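PDB 6WB6: transferrin from Manduca sexta, which binds a single ferric ion together with a carbonate anion and transports iron as a secreted glycoprotein. Local coordinates for residues L351-V357 with P380-Q386; L421-E427 with S585-A591. Numbering follows the deposited sequence.

Contact 1 (L351-V357 with P380-Q386); sequences LVVRLCV and PILDCVQ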
ATOM      1  N   LEU A 351     -12.386  -8.272  12.876  1.00 29.05           N
ATOM      2  CA  LEU A 351     -12.419  -8.960  11.593  1.00 27.85           C
ATOM      3  C   LEU A 351     -11.012  -9.353  11.182  1.00 25.05           C
ATOM      4  O   LEU A 351     -10.058  -8.598  11.368  1.00 25.73           O
ATOM      5  CB  LEU A 351     -13.052  -8.091  10.508  1.00 26.72           C
ATOM      6  CG  LEU A 351     -13.144  -8.783   9.147  1.00 24.50           C
ATOM      7  CD1 LEU A 351     -14.048 -10.024   9.204  1.00 38.24           C
ATOM      8  CD2 LEU A 351     -13.618  -7.833   8.089  1.00 26.97           C
ATOM      9  N   VAL A 352     -10.886 -10.543  10.607  1.00 32.99           N
ATOM     10  CA  VAL A 352      -9.600 -11.080  10.182  1.00 24.98           C
ATOM     11  C   VAL A 352      -9.742 -11.510   8.738  1.00 23.76           C
ATOM     12  O   VAL A 352     -10.749 -12.108   8.357  1.00 32.18           O
ATOM     13  CB  VAL A 352      -9.159 -12.266  11.064  1.00 26.84           C
ATOM     14  CG1 VAL A 352      -7.907 -12.949  10.491  1.00 26.11           C
ATOM     15  CG2 VAL A 352      -8.925 -11.800  12.488  1.00 29.58           C
ATOM     16  N   VAL A 353      -8.751 -11.177   7.929  1.00 20.94           N
ATOM     17  CA  VAL A 353      -8.659 -11.654   6.563  1.00 16.16           C
ATOM     18  C   VAL A 353      -7.514 -12.669   6.513  1.00 23.09           C
ATOM     19  O   VAL A 353      -6.372 -12.368   6.903  1.00 18.85           O
ATOM     20  CB  VAL A 353      -8.467 -10.493   5.580  1.00 18.54           C
ATOM     21  CG1 VAL A 353      -7.180  -9.730   5.852  1.00 24.62           C
ATOM     22  CG2 VAL A 353      -8.500 -10.988   4.147  1.00 16.89           C
ATOM     23  N   ARG A 354      -7.833 -13.881   6.077  1.00 18.64           N
ATOM     24  CA  ARG A 354      -6.892 -15.002   6.098  1.00 23.75           C
ATOM     25  C   ARG A 354      -6.377 -15.199   4.684  1.00 15.29           C
ATOM     26  O   ARG A 354      -7.143 -15.565   3.786  1.00 22.01           O
ATOM     27  CB  ARG A 354      -7.546 -16.282   6.610  1.00 18.82           C
ATOM     28  CG  ARG A 354      -8.203 -16.159   7.964  1.00 19.69           C
ATOM     29  CD  ARG A 354      -9.113 -17.326   8.229  1.00 19.65           C
ATOM     30  NE  ARG A 354     -10.270 -17.274   7.324  1.00 25.25           N
ATOM     31  CZ  ARG A 354     -11.179 -18.236   7.201  1.00 25.78           C
ATOM     32  NH1 ARG A 354     -11.075 -19.354   7.917  1.00 24.30           N
ATOM     33  NH2 ARG A 354     -12.180 -18.092   6.335  1.00 31.87           N
ATOM     34  N   LEU A 355      -5.104 -14.897   4.474  1.00 16.14           N
ATOM     35  CA  LEU A 355      -4.465 -15.128   3.188  1.00 21.60           C
ATOM     36  C   LEU A 355      -3.866 -16.523   3.199  1.00 24.44           C
ATOM     37  O   LEU A 355      -3.167 -16.888   4.147  1.00 19.49           O
ATOM     38  CB  LEU A 355      -3.363 -14.112   2.913  1.00 19.50           C
ATOM     39  CG  LEU A 355      -2.488 -14.456   1.699  1.00 20.00           C
ATOM     40  CD1 LEU A 355      -3.277 -14.458   0.419  1.00 18.76           C
ATOM     41  CD2 LEU A 355      -1.278 -13.519   1.604  1.00 26.43           C
ATOM     42  N   CYS A 356      -4.127 -17.286   2.152  1.00 29.21           N
ATOM     43  CA  CYS A 356      -3.570 -18.624   2.050  1.00 19.04           C
ATOM     44  C   CYS A 356      -2.231 -18.537   1.332  1.00 25.67           C
ATOM     45  O   CYS A 356      -2.125 -17.899   0.279  1.00 20.31           O
ATOM     46  CB  CYS A 356      -4.514 -19.562   1.310  1.00 29.02           C
ATOM     47  SG  CYS A 356      -3.940 -21.300   1.439  1.00 29.12           S
ATOM     48  N   VAL A 357      -1.202 -19.127   1.938  1.00 24.05           N
ATOM     49  CA  VAL A 357       0.143 -19.163   1.386  1.00 20.98           C
ATOM     50  C   VAL A 357       0.542 -20.619   1.173  1.00 25.72           C
ATOM     51  O   VAL A 357       0.008 -21.531   1.804  1.00 22.17           O
ATOM     52  CB  VAL A 357       1.147 -18.462   2.314  1.00 24.59           C
ATOM     53  CG1 VAL A 357       0.712 -17.029   2.581  1.00 29.94           C
ATOM     54  CG2 VAL A 357       1.251 -19.215   3.616  1.00 24.31           C
ATOM     55  N   PRO A 380      -8.974  -4.942   8.007  1.00 18.86           N
ATOM     56  CA  PRO A 380      -8.808  -6.149   8.827  1.00 27.47           C
ATOM     57  C   PRO A 380      -7.381  -6.632   9.107  1.00 20.68           C
ATOM     58  O   PRO A 380      -6.440  -6.459   8.322  1.00 25.05           O
ATOM     59  CB  PRO A 380      -9.547  -7.219   8.009  1.00 22.40           C
ATOM     60  CG  PRO A 380      -9.551  -6.711   6.619  1.00 18.78           C
ATOM     61  CD  PRO A 380      -9.693  -5.233   6.752  1.00 18.38           C
ATOM     62  N   ILE A 381      -7.258  -7.244  10.283  1.00 25.74           N
ATOM     63  CA  ILE A 381      -6.030  -7.925  10.664  1.00 17.45           C
ATOM     64  C   ILE A 381      -5.756  -9.021   9.666  1.00 23.27           C
ATOM     65  O   ILE A 381      -6.662  -9.773   9.271  1.00 19.97           O
ATOM     66  CB  ILE A 381      -6.170  -8.503  12.083  1.00 26.75           C
ATOM     67  CG1 ILE A 381      -6.293  -7.370  13.095  1.00 27.42           C
ATOM     68  CG2 ILE A 381      -4.991  -9.407  12.442  1.00 21.21           C
ATOM     69  CD1 ILE A 381      -7.073  -7.759  14.332  1.00 21.53           C
ATOM     70  N   LEU A 382      -4.504  -9.143   9.271  1.00 22.38           N
ATOM     71  CA  LEU A 382      -4.109 -10.167   8.316  1.00 20.93           C
ATOM     72  C   LEU A 382      -3.730 -11.435   9.076  1.00 21.54           C
ATOM     73  O   LEU A 382      -2.868 -11.414   9.965  1.00 24.83           O
ATOM     74  CB  LEU A 382      -2.960  -9.671   7.442  1.00 17.89           C
ATOM     75  CG  LEU A 382      -2.380 -10.620   6.410  1.00 24.98           C
ATOM     76  CD1 LEU A 382      -3.352 -10.870   5.286  1.00 17.70           C
ATOM     77  CD2 LEU A 382      -1.096 -10.023   5.873  1.00 19.21           C
ATOM     78  N   ASP A 383      -4.378 -12.531   8.741  1.00 26.11           N
ATOM     79  CA  ASP A 383      -3.926 -13.814   9.240  1.00 19.53           C
ATOM     80  C   ASP A 383      -3.352 -14.608   8.081  1.00 24.08           C
ATOM     81  O   ASP A 383      -3.584 -14.299   6.911  1.00 24.30           O
ATOM     82  CB  ASP A 383      -5.050 -14.557   9.934  1.00 18.05           C
ATOM     83  CG  ASP A 383      -4.562 -15.747  10.713  1.00 35.97           C
ATOM     84  OD1 ASP A 383      -3.326 -15.962  10.763  1.00 38.32           O
ATOM     85  OD2 ASP A 383      -5.413 -16.460  11.282  1.00 34.52           O
ATOM     86  N   CYS A 384      -2.537 -15.594   8.430  1.00 25.99           N
ATOM     87  CA  CYS A 384      -1.755 -16.362   7.476  1.00 25.15           C
ATOM     88  C   CYS A 384      -2.058 -17.844   7.666  1.00 23.62           C
ATOM     89  O   CYS A 384      -1.955 -18.366   8.782  1.00 25.95           O
ATOM     90  CB  CYS A 384      -0.261 -16.072   7.678  1.00 24.65           C
ATOM     91  SG  CYS A 384       0.117 -14.294   7.624  1.00 25.98           S
ATOM     92  N   VAL A 385      -2.428 -18.511   6.582  1.00 22.58           N
ATOM     93  CA  VAL A 385      -2.811 -19.917   6.607  1.00 27.86           C
ATOM     94  C   VAL A 385      -2.086 -20.637   5.480  1.00 29.81           C
ATOM     95  O   VAL A 385      -2.050 -20.155   4.344  1.00 20.62           O
ATOM     96  CB  VAL A 385      -4.330 -20.093   6.473  1.00 35.86           C
ATOM     97  CG1 VAL A 385      -4.677 -21.554   6.232  1.00 32.10           C
ATOM     98  CG2 VAL A 385      -5.010 -19.580   7.738  1.00 34.72           C
ATOM     99  N   GLN A 386      -1.519 -21.797   5.789  1.00 25.93           N
ATOM    100  CA  GLN A 386      -0.569 -22.445   4.895  1.00 29.69           C
ATOM    101  C   GLN A 386      -1.092 -23.790   4.414  1.00 28.11           C
ATOM    102  O   GLN A 386      -1.366 -24.689   5.218  1.00 31.45           O
ATOM    103  CB  GLN A 386       0.782 -22.637   5.568  1.00 37.43           C
ATOM    104  CG  GLN A 386       1.901 -22.847   4.541  1.00 35.59           C
ATOM    105  CD  GLN A 386       3.055 -23.617   5.091  1.00 28.59           C
ATOM    106  OE1 GLN A 386       3.208 -23.743   6.303  1.00 42.53           O
ATOM    107  NE2 GLN A 386       3.868 -24.158   4.211  1.00 29.47           N
TER
HETATM  108  O   HOH W   1      -9.490  -6.206  12.083  1.00 24.12           O
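Strands 352-357 and 381-386 run side by side as a parallel pair, their axes 4.6 Å apart at closest and twisted by 32°. Side chains alternate between two faces. On the face of Val353, Leu355, Leu382 and Cys384, Leu382 CD1 sits between two neighbours: it lies 4.0 Å from Val353 CG1 and 4.0 Å from Leu355 CB. The Pro380 ring fills the next hollow, with CG 3.9 Å from Val353 CG1 and CB 4.1 Å from Leu351 CG. Val357 CG2 rests against Gln386 CG at 3.8 Å. Helix 360-375 covers part of this face: Val357 meets Ala362, Cys384 meets Leu363, and a disulfide joins Cys384 to Cys366. On the other face Val352 CG1 presses on Asp383 CB at 3.3 Å, and Arg354 CB meets Val385 CG2 at 4.3 Å. The Arg354 guanidinium leads away to a salt bridge with Asp403. Backbone hydrogen bonds alternate in direction, from Val353 N to Ile381 O (2.9 Å), from Asp383 N to Val353 O (2.7 Å), and so on to Val357 N with Val385 O (2.8 Å). At the Leu351 end, Ile381 N gives Leu351 O a longer hydrogen bond (3.3 Å), and a water bridges the same two atoms. The pair belongs to a right-handed beta-alpha-beta unit. Regular backbone hydrogen bonding sets the register, apolar contacts close the face between the strands, and the disulfide fastens that face to the helix.

Contact 2 (L421-E427 with S585-A591); sequences LHPVFHE and SRTWVAA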
ATOM      1  N   LEU A 421     -14.623 -19.564  -7.126  1.00 18.25           N
ATOM      2  CA  LEU A 421     -13.966 -18.371  -6.623  1.00 19.08           C
ATOM      3  C   LEU A 421     -13.993 -17.294  -7.691  1.00 18.95           C
ATOM      4  O   LEU A 421     -14.297 -17.548  -8.855  1.00 20.07           O
ATOM      5  CB  LEU A 421     -12.526 -18.685  -6.215  1.00 21.54           C
ATOM      6  CG  LEU A 421     -12.396 -19.860  -5.248  1.00 20.53           C
ATOM      7  CD1 LEU A 421     -10.924 -20.235  -5.090  1.00 20.87           C
ATOM      8  CD2 LEU A 421     -13.011 -19.473  -3.929  1.00 20.24           C
ATOM      9  N   HIS A 422     -13.617 -16.078  -7.292  1.00 19.67           N
ATOM     10  CA  HIS A 422     -13.624 -14.955  -8.208  1.00 16.76           C
ATOM     11  C   HIS A 422     -12.499 -13.992  -7.843  1.00 20.41           C
ATOM     12  O   HIS A 422     -12.148 -13.860  -6.663  1.00 15.32           O
ATOM     13  CB  HIS A 422     -14.980 -14.236  -8.162  1.00 20.04           C
ATOM     14  CG  HIS A 422     -15.196 -13.442  -6.910  1.00 17.66           C
ATOM     15  ND1 HIS A 422     -15.699 -13.997  -5.749  1.00 18.12           N
ATOM     16  CD2 HIS A 422     -14.991 -12.129  -6.641  1.00 20.76           C
ATOM     17  CE1 HIS A 422     -15.801 -13.062  -4.823  1.00 26.84           C
ATOM     18  NE2 HIS A 422     -15.376 -11.917  -5.338  1.00 20.52           N
ATOM     19  N   PRO A 423     -11.937 -13.293  -8.818  1.00 16.85           N
ATOM     20  CA  PRO A 423     -10.788 -12.422  -8.521  1.00 21.90           C
ATOM     21  C   PRO A 423     -11.216 -11.192  -7.758  1.00 17.70           C
ATOM     22  O   PRO A 423     -12.283 -10.635  -8.011  1.00 18.57           O
ATOM     23  CB  PRO A 423     -10.239 -12.060  -9.901  1.00 20.57           C
ATOM     24  CG  PRO A 423     -11.346 -12.271 -10.843  1.00 20.30           C
ATOM     25  CD  PRO A 423     -12.289 -13.296 -10.243  1.00 24.12           C
ATOM     26  N   VAL A 424     -10.377 -10.771  -6.813  1.00 20.89           N
ATOM     27  CA  VAL A 424     -10.632  -9.584  -6.004  1.00 16.08           C
ATOM     28  C   VAL A 424      -9.676  -8.458  -6.354  1.00 18.40           C
ATOM     29  O   VAL A 424     -10.087  -7.298  -6.468  1.00 20.73           O
ATOM     30  CB  VAL A 424     -10.557  -9.917  -4.496  1.00 12.73           C
ATOM     31  CG1 VAL A 424     -10.650  -8.624  -3.634  1.00 16.60           C
ATOM     32  CG2 VAL A 424     -11.643 -10.886  -4.110  1.00 18.67           C
ATOM     33  N   PHE A 425      -8.391  -8.775  -6.488  1.00 22.16           N
ATOM     34  CA  PHE A 425      -7.394  -7.792  -6.902  1.00 20.79           C
ATOM     35  C   PHE A 425      -6.234  -8.551  -7.520  1.00 21.65           C
ATOM     36  O   PHE A 425      -6.074  -9.761  -7.306  1.00 18.09           O
ATOM     37  CB  PHE A 425      -6.925  -6.929  -5.739  1.00 15.38           C
ATOM     38  CG  PHE A 425      -6.262  -7.706  -4.637  1.00 17.20           C
ATOM     39  CD1 PHE A 425      -7.006  -8.225  -3.593  1.00 13.94           C
ATOM     40  CD2 PHE A 425      -4.896  -7.936  -4.660  1.00 12.99           C
ATOM     41  CE1 PHE A 425      -6.402  -8.956  -2.587  1.00 18.28           C
ATOM     42  CE2 PHE A 425      -4.296  -8.665  -3.656  1.00 18.84           C
ATOM     43  CZ  PHE A 425      -5.046  -9.172  -2.619  1.00 22.37           C
ATOM     44  N   HIS A 426      -5.454  -7.828  -8.313  1.00 17.57           N
ATOM     45  CA  HIS A 426      -4.384  -8.394  -9.113  1.00 18.05           C
ATOM     46  C   HIS A 426      -3.176  -7.466  -9.050  1.00 26.15           C
ATOM     47  O   HIS A 426      -3.274  -6.308  -8.614  1.00 19.10           O
ATOM     48  CB  HIS A 426      -4.833  -8.582 -10.558  1.00 19.63           C
ATOM     49  CG  HIS A 426      -5.249  -7.303 -11.203  1.00 21.22           C
ATOM     50  ND1 HIS A 426      -6.569  -6.931 -11.339  1.00 25.57           N
ATOM     51  CD2 HIS A 426      -4.515  -6.287 -11.717  1.00 19.90           C
ATOM     52  CE1 HIS A 426      -6.628  -5.758 -11.944  1.00 30.69           C
ATOM     53  NE2 HIS A 426      -5.393  -5.344 -12.176  1.00 18.63           N
ATOM     54  N   GLU A 427      -2.033  -7.999  -9.501  1.00 22.03           N
ATOM     55  CA  GLU A 427      -0.797  -7.241  -9.601  1.00 19.50           C
ATOM     56  C   GLU A 427      -0.818  -6.318 -10.803  1.00 17.11           C
ATOM     57  O   GLU A 427      -1.399  -6.627 -11.847  1.00 23.29           O
ATOM     58  CB  GLU A 427       0.413  -8.177  -9.701  1.00 14.87           C
ATOM     59  CG  GLU A 427       0.752  -8.814  -8.388  1.00 17.43           C
ATOM     60  CD  GLU A 427       2.013  -9.660  -8.402  1.00 16.82           C
ATOM     61  OE1 GLU A 427       2.546  -9.974  -9.489  1.00 20.84           O
ATOM     62  OE2 GLU A 427       2.433 -10.039  -7.308  1.00 15.97           O
ATOM     63  N   SER A 585      -2.601 -11.191 -14.649  1.00 26.04           N
ATOM     64  CA  SER A 585      -1.456 -11.067 -13.762  1.00 31.54           C
ATOM     65  C   SER A 585      -1.762 -11.845 -12.501  1.00 31.02           C
ATOM     66  O   SER A 585      -2.917 -12.176 -12.238  1.00 36.61           O
ATOM     67  CB  SER A 585      -1.173  -9.607 -13.391  1.00 29.96           C
ATOM     68  OG  SER A 585      -2.057  -9.159 -12.380  1.00 24.97           O
ATOM     69  N   ARG A 586      -0.728 -12.135 -11.714  1.00 21.43           N
ATOM     70  CA  ARG A 586      -0.979 -12.796 -10.445  1.00 21.63           C
ATOM     71  C   ARG A 586      -2.194 -12.151  -9.793  1.00 23.57           C
ATOM     72  O   ARG A 586      -2.250 -10.929  -9.639  1.00 20.79           O
ATOM     73  CB  ARG A 586       0.221 -12.696  -9.516  1.00 20.63           C
ATOM     74  CG  ARG A 586      -0.071 -13.164  -8.129  1.00 16.61           C
ATOM     75  CD  ARG A 586       1.210 -13.384  -7.326  1.00 22.98           C
ATOM     76  NE  ARG A 586       2.001 -14.473  -7.877  1.00 24.38           N
ATOM     77  CZ  ARG A 586       3.213 -14.824  -7.444  1.00 27.92           C
ATOM     78  NH1 ARG A 586       3.798 -14.189  -6.434  1.00 28.25           N
ATOM     79  NH2 ARG A 586       3.845 -15.822  -8.022  1.00 30.69           N
ATOM     80  N   THR A 587      -3.161 -12.986  -9.421  1.00 22.93           N
ATOM     81  CA  THR A 587      -4.491 -12.571  -8.987  1.00 17.46           C
ATOM     82  C   THR A 587      -4.857 -13.269  -7.690  1.00 21.20           C
ATOM     83  O   THR A 587      -4.631 -14.477  -7.551  1.00 21.33           O
ATOM     84  CB  THR A 587      -5.538 -12.941 -10.003  1.00 21.24           C
ATOM     85  OG1 THR A 587      -5.273 -12.274 -11.235  1.00 20.85           O
ATOM     86  CG2 THR A 587      -6.880 -12.561  -9.500  1.00 23.23           C
ATOM     87  N   TRP A 588      -5.456 -12.526  -6.764  1.00 15.30           N
ATOM     88  CA  TRP A 588      -5.969 -13.094  -5.529  1.00 18.86           C
ATOM     89  C   TRP A 588      -7.463 -13.314  -5.668  1.00 21.27           C
ATOM     90  O   TRP A 588      -8.193 -12.425  -6.134  1.00 20.66           O
ATOM     91  CB  TRP A 588      -5.636 -12.206  -4.323  1.00 17.04           C
ATOM     92  CG  TRP A 588      -4.167 -12.275  -4.034  1.00 15.19           C
ATOM     93  CD1 TRP A 588      -3.563 -12.983  -3.051  1.00 19.61           C
ATOM     94  CD2 TRP A 588      -3.106 -11.599  -4.757  1.00 15.35           C
ATOM     95  NE1 TRP A 588      -2.196 -12.805  -3.106  1.00 26.40           N
ATOM     96  CE2 TRP A 588      -1.892 -11.971  -4.153  1.00 17.87           C
ATOM     97  CE3 TRP A 588      -3.072 -10.719  -5.849  1.00 17.26           C
ATOM     98  CZ2 TRP A 588      -0.653 -11.508  -4.610  1.00 21.08           C
ATOM     99  CZ3 TRP A 588      -1.831 -10.246  -6.294  1.00 18.46           C
ATOM    100  CH2 TRP A 588      -0.647 -10.653  -5.685  1.00 17.52           C
ATOM    101  N   VAL A 589      -7.909 -14.516  -5.319  1.00 17.76           N
ATOM    102  CA  VAL A 589      -9.295 -14.897  -5.536  1.00 20.55           C
ATOM    103  C   VAL A 589      -9.914 -15.217  -4.191  1.00 17.45           C
ATOM    104  O   VAL A 589      -9.227 -15.594  -3.234  1.00 19.82           O
ATOM    105  CB  VAL A 589      -9.444 -16.085  -6.504  1.00 20.37           C
ATOM    106  CG1 VAL A 589      -8.821 -15.762  -7.823  1.00 17.87           C
ATOM    107  CG2 VAL A 589      -8.848 -17.337  -5.914  1.00 26.14           C
ATOM    108  N   ALA A 590     -11.233 -15.054  -4.130  1.00 22.02           N
ATOM    109  CA  ALA A 590     -11.992 -15.250  -2.910  1.00 17.43           C
ATOM    110  C   ALA A 590     -13.286 -15.988  -3.215  1.00 19.51           C
ATOM    111  O   ALA A 590     -13.748 -16.046  -4.356  1.00 15.42           O
ATOM    112  CB  ALA A 590     -12.315 -13.917  -2.226  1.00 22.41           C
ATOM    113  N   ALA A 591     -13.876 -16.549  -2.165  1.00 21.44           N
ATOM    114  CA  ALA A 591     -15.130 -17.246  -2.332  1.00 25.33           C
ATOM    115  C   ALA A 591     -16.272 -16.242  -2.384  1.00 24.38           C
ATOM    116  O   ALA A 591     -16.091 -15.025  -2.234  1.00 19.72           O
ATOM    117  CB  ALA A 591     -15.340 -18.254  -1.210  1.00 21.78           C
TER
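Segments 421-427 and 585-591 pair antiparallel, their short strand axes coming within 4.3 Å at closest, with their N-to-C directions at 133°. His422 and Ala590 form a hydrogen-bonded pair, with His422 N to Ala590 O and Ala590 N to His422 O both 2.9 Å. The register then slips by one residue between Pro423 and Phe425. At this beta bulge Val424 N donates a hydrogen bond to Trp588 O (2.8 Å), and Trp588 N to Phe425 O (2.9 Å). Phe425 and Trp588 lie on the same face. Trp588 CB sits over the Phe425 ring, 3.8 Å from its centroid, in a CH-pi contact. The two rings are nearly parallel but slid apart. On the opposite face Pro423 CB touches Thr587 CG2 at 3.4 Å. Ser585 OG donates to Glu427 O at 2.7 Å. Arg586 turns to a salt bridge with Asp408. Strands 405-407 and 638-641 flank the pair. The result is the central pair of a four-stranded antiparallel sheet in the second transferrin lobe.

Overall arrangement
Both contacts belong to the second transferrin-like repeat, and their centres lie 15 Å apart. They come in series along the chain: both segments of contact 1 precede those of contact 2. Contact 1 is local, with its strands linked through helix 360-375. Contact 2 joins segments with 157 residues between them, so the chain leaves to build the mixed sheet that includes strand 437-443 and then returns. The two strand pairs touch directly, Leu355 CD1 lying 3.8 Å from Trp588 CD1. Leu404, just before strand 405-407, meets side chains from both contacts. Early and late parts of this lobe are thus packed into one body, away from the iron site in the first repeat.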